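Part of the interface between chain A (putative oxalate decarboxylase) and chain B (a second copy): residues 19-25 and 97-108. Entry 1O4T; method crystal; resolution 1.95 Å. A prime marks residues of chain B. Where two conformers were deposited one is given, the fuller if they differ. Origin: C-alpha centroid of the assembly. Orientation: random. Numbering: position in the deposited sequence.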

ATOM      1  N   MET A  19       2.418  10.416  12.163  1.00 45.38           N
ATOM      2  CA  MET A  19       3.330   9.370  12.702  1.00 45.05           C
ATOM      3  C   MET A  19       3.994   8.603  11.548  1.00 42.88           C
ATOM      4  O   MET A  19       3.532   8.612  10.399  1.00 41.87           O
ATOM      5  N   VAL A  20       5.112   7.990  11.891  1.00 40.96           N
ATOM      6  CA  VAL A  20       5.801   7.055  11.075  1.00 40.03           C
ATOM      7  C   VAL A  20       5.851   5.732  11.840  1.00 39.89           C
ATOM      8  O   VAL A  20       6.115   5.704  13.053  1.00 37.69           O
ATOM      9  N   VAL A  21       5.571   4.644  11.128  1.00 38.85           N
ATOM     10  CA  VAL A  21       5.687   3.296  11.687  1.00 38.81           C
ATOM     11  C   VAL A  21       6.696   2.539  10.826  1.00 39.91           C
ATOM     12  O   VAL A  21       6.480   2.370   9.625  1.00 38.44           O
ATOM     13  N   ARG A  22       7.808   2.113  11.431  1.00 41.25           N
ATOM     14  CA  ARG A  22       8.812   1.315  10.719  1.00 42.27           C
ATOM     15  C   ARG A  22       8.425  -0.178  10.679  1.00 44.37           C
ATOM     16  O   ARG A  22       8.546  -0.877  11.686  1.00 44.46           O
ATOM     17  N   SER A  23       7.909  -0.637   9.522  1.00 47.49           N
ATOM     18  CA  SER A  23       7.456  -2.043   9.322  1.00 50.06           C
ATOM     19  C   SER A  23       8.492  -2.960   9.945  1.00 51.72           C
ATOM     20  O   SER A  23       8.194  -3.860  10.736  1.00 52.23           O
ATOM     21  N   SER A  24       9.728  -2.706   9.552  1.00 53.21           N
ATOM     22  CA  SER A  24      10.861  -3.513   9.968  1.00 54.62           C
ATOM     23  C   SER A  24      10.798  -3.774  11.485  1.00 54.62           C
ATOM     24  O   SER A  24      11.322  -4.794  11.970  1.00 55.60           O
ATOM     25  N   GLU A  25      10.132  -2.883  12.227  1.00 53.75           N
ATOM     26  CA  GLU A  25      10.107  -2.965  13.690  1.00 53.05           C
ATOM     27  C   GLU A  25       8.715  -3.253  14.327  1.00 51.87           C
ATOM     28  O   GLU A  25       8.448  -2.863  15.486  1.00 52.73           O
TER
ATOM     29  N   ASP B  97      10.904  16.910  10.678  1.00 37.25           N
ATOM     30  CA  ASP B  97      11.496  16.130   9.604  1.00 38.07           C
ATOM     31  C   ASP B  97      11.927  14.774  10.153  1.00 38.20           C
ATOM     32  O   ASP B  97      12.628  14.723  11.161  1.00 39.34           O
ATOM     33  N   VAL B  98      11.475  13.696   9.520  1.00 36.56           N
ATOM     34  CA  VAL B  98      11.697  12.330   9.983  1.00 37.11           C
ATOM     35  C   VAL B  98      12.359  11.540   8.856  1.00 36.19           C
ATOM     36  O   VAL B  98      11.791  11.452   7.781  1.00 36.84           O
ATOM     37  N   PRO B  99      13.538  10.964   9.088  1.00 35.37           N
ATOM     38  CA  PRO B  99      14.156  10.092   8.109  1.00 34.35           C
ATOM     39  C   PRO B  99      13.272   8.885   7.865  1.00 33.83           C
ATOM     40  O   PRO B  99      12.815   8.275   8.817  1.00 33.15           O
ATOM     41  N   ILE B 100      12.993   8.575   6.597  1.00 33.11           N
ATOM     42  CA  ILE B 100      12.291   7.351   6.247  1.00 32.77           C
ATOM     43  C   ILE B 100      13.030   6.549   5.160  1.00 32.01           C
ATOM     44  O   ILE B 100      13.989   7.023   4.497  1.00 30.54           O
ATOM     45  N   LYS B 101      12.606   5.306   5.067  1.00 31.84           N
ATOM     46  CA  LYS B 101      13.204   4.338   4.160  1.00 32.90           C
ATOM     47  C   LYS B 101      12.199   3.256   3.841  1.00 33.48           C
ATOM     48  O   LYS B 101      11.139   3.185   4.459  1.00 32.38           O
ATOM     49  N   ALA B 102      12.527   2.424   2.840  1.00 35.07           N
ATOM     50  CA  ALA B 102      11.627   1.346   2.380  1.00 34.47           C
ATOM     51  C   ALA B 102      11.107   0.527   3.549  1.00 34.12           C
ATOM     52  O   ALA B 102      11.867   0.130   4.433  1.00 35.45           O
ATOM     53  N   GLY B 103       9.803   0.316   3.575  1.00 34.21           N
ATOM     54  CA  GLY B 103       9.150  -0.414   4.654  1.00 34.58           C
ATOM     55  C   GLY B 103       8.414   0.451   5.628  1.00 34.57           C
ATOM     56  O   GLY B 103       7.591  -0.058   6.396  1.00 33.85           O
ATOM     57  N   ASP B 104       8.728   1.759   5.635  1.00 34.13           N
ATOM     58  CA  ASP B 104       8.035   2.696   6.512  1.00 33.40           C
ATOM     59  C   ASP B 104       6.653   3.089   6.004  1.00 33.14           C
ATOM     60  O   ASP B 104       6.442   3.267   4.803  1.00 31.83           O
ATOM     61  N   VAL B 105       5.753   3.271   6.961  1.00 33.32           N
ATOM     62  CA  VAL B 105       4.421   3.824   6.797  1.00 33.53           C
ATOM     63  C   VAL B 105       4.412   5.264   7.341  1.00 34.31           C
ATOM     64  O   VAL B 105       4.799   5.498   8.472  1.00 34.54           O
ATOM     65  N   CYS B 106       3.937   6.218   6.547  1.00 34.17           N
ATOM     66  CA  CYS B 106       3.835   7.594   6.963  1.00 34.60           C
ATOM     67  C   CYS B 106       2.370   7.928   7.021  1.00 34.69           C
ATOM     68  O   CYS B 106       1.669   7.737   6.047  1.00 36.28           O
ATOM     69  N   PHE B 107       1.884   8.403   8.146  1.00 34.10           N
ATOM     70  CA  PHE B 107       0.465   8.673   8.276  1.00 34.37           C
ATOM     71  C   PHE B 107       0.261  10.150   8.472  1.00 34.74           C
ATOM     72  O   PHE B 107       0.869  10.760   9.388  1.00 34.71           O
ATOM     73  N   THR B 108      -0.619  10.725   7.662  1.00 34.21           N
ATOM     74  CA  THR B 108      -0.915  12.146   7.783  1.00 34.32           C
ATOM     75  C   THR B 108      -2.393  12.297   8.030  1.00 34.53           C
ATOM     76  O   THR B 108      -3.202  11.913   7.191  1.00 35.15           O
TER

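Strand 20-22 of chain A lies antiparallel to strand 104-108 of chain B, with an angle of 167° between their directions and axes approaching to 4.6 Å. The register follows from the backbone: Val21 N to Val105′ O and Val105′ N to Val21 O are both hydrogen bonds of 2.9 Å, and Phe107′ N donates to Met19 O at 2.8 Å, while the return bond from Met19 N to Phe107′ O, at 3.2 Å, is weak. This pairing decides where the side chains go. Val20 and Arg22 share one face of the sheet with Cys106′ and Asp104′; Val21 and Val105′ occupy the other.

On the first face, Val20 adopts t (chi1 177°), and its methyls pack against Val98′ and Ile100′: Val20 CG2 lies 3.8 Å from Val98′ CG1, and Val20 CG1 lies 3.9 Å from Ile100′ CG2, so the side chain reaches beyond its bridge partner Cys106′ to strand 97-101, whose axis comes no closer than 8.9 Å to that of strand 20-22. Cys106′, at m, is a looser neighbour, its SG 4.5 Å from Val20 CG2. Ile100′ is p at both chi1 and chi2; its CG2 meets Val20 while the end of the side chain leads away.

Arg22 is the polar counterpart on this face. Its chi1 is t (-177°), chi2 is off-rotamer at 148°, and chi3 is m (-67°); two conformers were deposited, and this description concerns one. The side chain runs alongside Asp104′, itself m with chi2 of -11°, and its end comes nearer than its CA-to-CB direction suggests, which sets NE and NH1 against the carboxylate. The resulting salt bridge is bidentate: NE of Arg22 donates to OD1 of Asp104′ at 3.0 Å (157°), and NH1 of Arg22 donates to OD2 of Asp104′ at 3.0 Å (159°), with a weak additional bond from Arg22 NE to Asp104′ OD2 at 3.3 Å. The carboxylate meets the guanidinium at its edge, near the plane, as such pairing requires. Over one guanidinium face sits the aliphatic part of Lys101′, its CG 3.6 Å from Arg22 NH1.

The Asp104′ carboxylate is also tied to its own turn. Lys101′ N donates to Asp104′ OD2 at 3.0 Å, across the type II turn that spans these two residues. OD1 of Asp104′ accepts from a water at 2.8 Å; the same water donates to Ala102′ O at 2.8 Å and hydrogen-bonds Ser24 OG at 2.7 Å. Ser24 therefore reaches the turn through solvent, its chi1 of -24° lying between wells. Gly103′ has phi/psi of 104/-18, where a CB would be jammed against the preceding carbonyl O and would stand 3.5 Å from Ser24 OG.

On the opposite face, Val21 and Val105′ are both t (175° and 173°) and pack with CB to CB at 4.2 Å. At the far end, Met19 is p, t, p (66°, -165°, 90°). Chi1 places its CG 3.8 Å from Phe107′ CB, and the later angles carry CE to the ring, which it approaches obliquely. Phe107′ is t with chi2 of 82°.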

ATOM      1  CB  MET A  19       2.572   8.397  13.651  1.00 46.27           C
ATOM      2  CG  MET A  19       1.486   7.520  12.960  1.00 50.16           C
ATOM      3  SD  MET A  19       0.228   6.629  14.060  1.00 59.96           S
ATOM      4  CE  MET A  19      -1.106   7.920  14.178  1.00 58.99           C
ATOM      5  CB  VAL A  20       7.188   7.552  10.748  1.00 39.66           C
ATOM      6  CG1 VAL A  20       7.932   6.527   9.955  1.00 40.13           C
ATOM      7  CG2 VAL A  20       7.095   8.859   9.961  1.00 39.96           C
ATOM      8  CB  VAL A  21       4.331   2.559  11.618  1.00 38.39           C
ATOM      9  CG1 VAL A  21       4.458   1.085  12.080  1.00 37.47           C
ATOM     10  CG2 VAL A  21       3.261   3.329  12.397  1.00 38.48           C
ATOM     11  CB  ARG A  22      10.214   1.478  11.313  0.50 41.64           C
ATOM     12  CG  ARG A  22      11.299   0.712  10.528  0.50 39.31           C
ATOM     13  CD  ARG A  22      12.683   1.367  10.520  0.50 36.73           C
ATOM     14  NE  ARG A  22      12.706   2.639   9.768  0.50 34.33           N
ATOM     15  CZ  ARG A  22      13.726   3.491   9.789  0.50 32.70           C
ATOM     16  NH1 ARG A  22      13.672   4.609   9.099  0.50 31.02           N
ATOM     17  NH2 ARG A  22      14.811   3.236  10.512  0.50 32.38           N
ATOM     18  CB  SER A  23       7.354  -2.444   7.808  1.00 50.20           C
ATOM     19  OG  SER A  23       6.011  -2.537   7.311  1.00 52.18           O
ATOM     20  CB  SER A  24      12.153  -2.770   9.542  1.00 55.06           C
ATOM     21  OG  SER A  24      11.851  -1.865   8.427  1.00 57.81           O
ATOM     22  CB  GLU A  25      10.702  -1.686  14.219  1.00 53.11           C
ATOM     23  CG  GLU A  25      12.127  -1.506  13.726  1.00 55.32           C
ATOM     24  CD  GLU A  25      12.750  -0.188  14.157  1.00 59.47           C
ATOM     25  OE1 GLU A  25      12.010   0.757  14.543  1.00 60.87           O
ATOM     26  OE2 GLU A  25      13.996  -0.089  14.102  1.00 62.77           O
TER
ATOM     27  CB  ASP B  97      12.671  16.880   9.010  1.00 39.11           C
ATOM     28  CG  ASP B  97      12.250  18.132   8.274  1.00 41.12           C
ATOM     29  OD1 ASP B  97      11.271  18.118   7.494  1.00 44.06           O
ATOM     30  OD2 ASP B  97      12.850  19.215   8.416  1.00 49.94           O
ATOM     31  CB  VAL B  98      10.367  11.620  10.346  1.00 37.17           C
ATOM     32  CG1 VAL B  98      10.603  10.192  10.815  1.00 39.31           C
ATOM     33  CG2 VAL B  98       9.650  12.399  11.407  1.00 40.06           C
ATOM     34  CB  PRO B  99      15.457   9.664   8.770  1.00 34.61           C
ATOM     35  CG  PRO B  99      15.672  10.611   9.869  1.00 36.04           C
ATOM     36  CD  PRO B  99      14.348  11.092  10.310  1.00 35.43           C
ATOM     37  CB  ILE B 100      10.807   7.601   5.871  1.00 33.43           C
ATOM     38  CG1 ILE B 100      10.654   8.712   4.847  1.00 36.56           C
ATOM     39  CG2 ILE B 100      10.041   7.998   7.082  1.00 35.01           C
ATOM     40  CD1 ILE B 100      10.947   8.331   3.444  1.00 39.20           C
ATOM     41  CB  LYS B 101      14.509   3.772   4.731  1.00 33.12           C
ATOM     42  CG  LYS B 101      14.398   2.989   6.008  1.00 32.57           C
ATOM     43  CD  LYS B 101      15.820   2.522   6.429  1.00 33.07           C
ATOM     44  CE  LYS B 101      15.771   1.301   7.199  1.00 33.52           C
ATOM     45  NZ  LYS B 101      17.191   0.858   7.579  1.00 37.63           N
ATOM     46  CB  ALA B 102      12.367   0.431   1.362  1.00 35.10           C
ATOM     47  CB  ASP B 104       8.897   3.961   6.725  1.00 33.48           C
ATOM     48  CG  ASP B 104      10.162   3.681   7.497  1.00 33.83           C
ATOM     49  OD1 ASP B 104      10.297   2.552   8.061  1.00 34.76           O
ATOM     50  OD2 ASP B 104      11.099   4.525   7.599  1.00 36.51           O
ATOM     51  CB  VAL B 105       3.354   2.960   7.588  1.00 33.55           C
ATOM     52  CG1 VAL B 105       1.993   3.621   7.563  1.00 35.22           C
ATOM     53  CG2 VAL B 105       3.270   1.542   7.031  1.00 35.53           C
ATOM     54  CB  CYS B 106       4.480   8.519   5.958  1.00 34.30           C
ATOM     55  SG  CYS B 106       6.183   8.130   5.645  1.00 35.92           S
ATOM     56  CB  PHE B 107      -0.097   7.927   9.492  1.00 34.20           C
ATOM     57  CG  PHE B 107      -1.577   8.067   9.664  1.00 35.45           C
ATOM     58  CD1 PHE B 107      -2.450   7.278   8.940  1.00 37.06           C
ATOM     59  CD2 PHE B 107      -2.106   8.945  10.588  1.00 37.87           C
ATOM     60  CE1 PHE B 107      -3.814   7.401   9.119  1.00 38.99           C
ATOM     61  CE2 PHE B 107      -3.460   9.054  10.749  1.00 37.54           C
ATOM     62  CZ  PHE B 107      -4.305   8.291  10.018  1.00 36.90           C
ATOM     63  CB  THR B 108      -0.448  12.906   6.536  1.00 34.07           C
ATOM     64  OG1 THR B 108       0.985  12.997   6.565  1.00 34.80           O
ATOM     65  CG2 THR B 108      -0.916  14.343   6.539  1.00 32.09           C
TER
HETATM   66  O   HOH W   1      12.013   0.510   7.159  1.00 47.33           O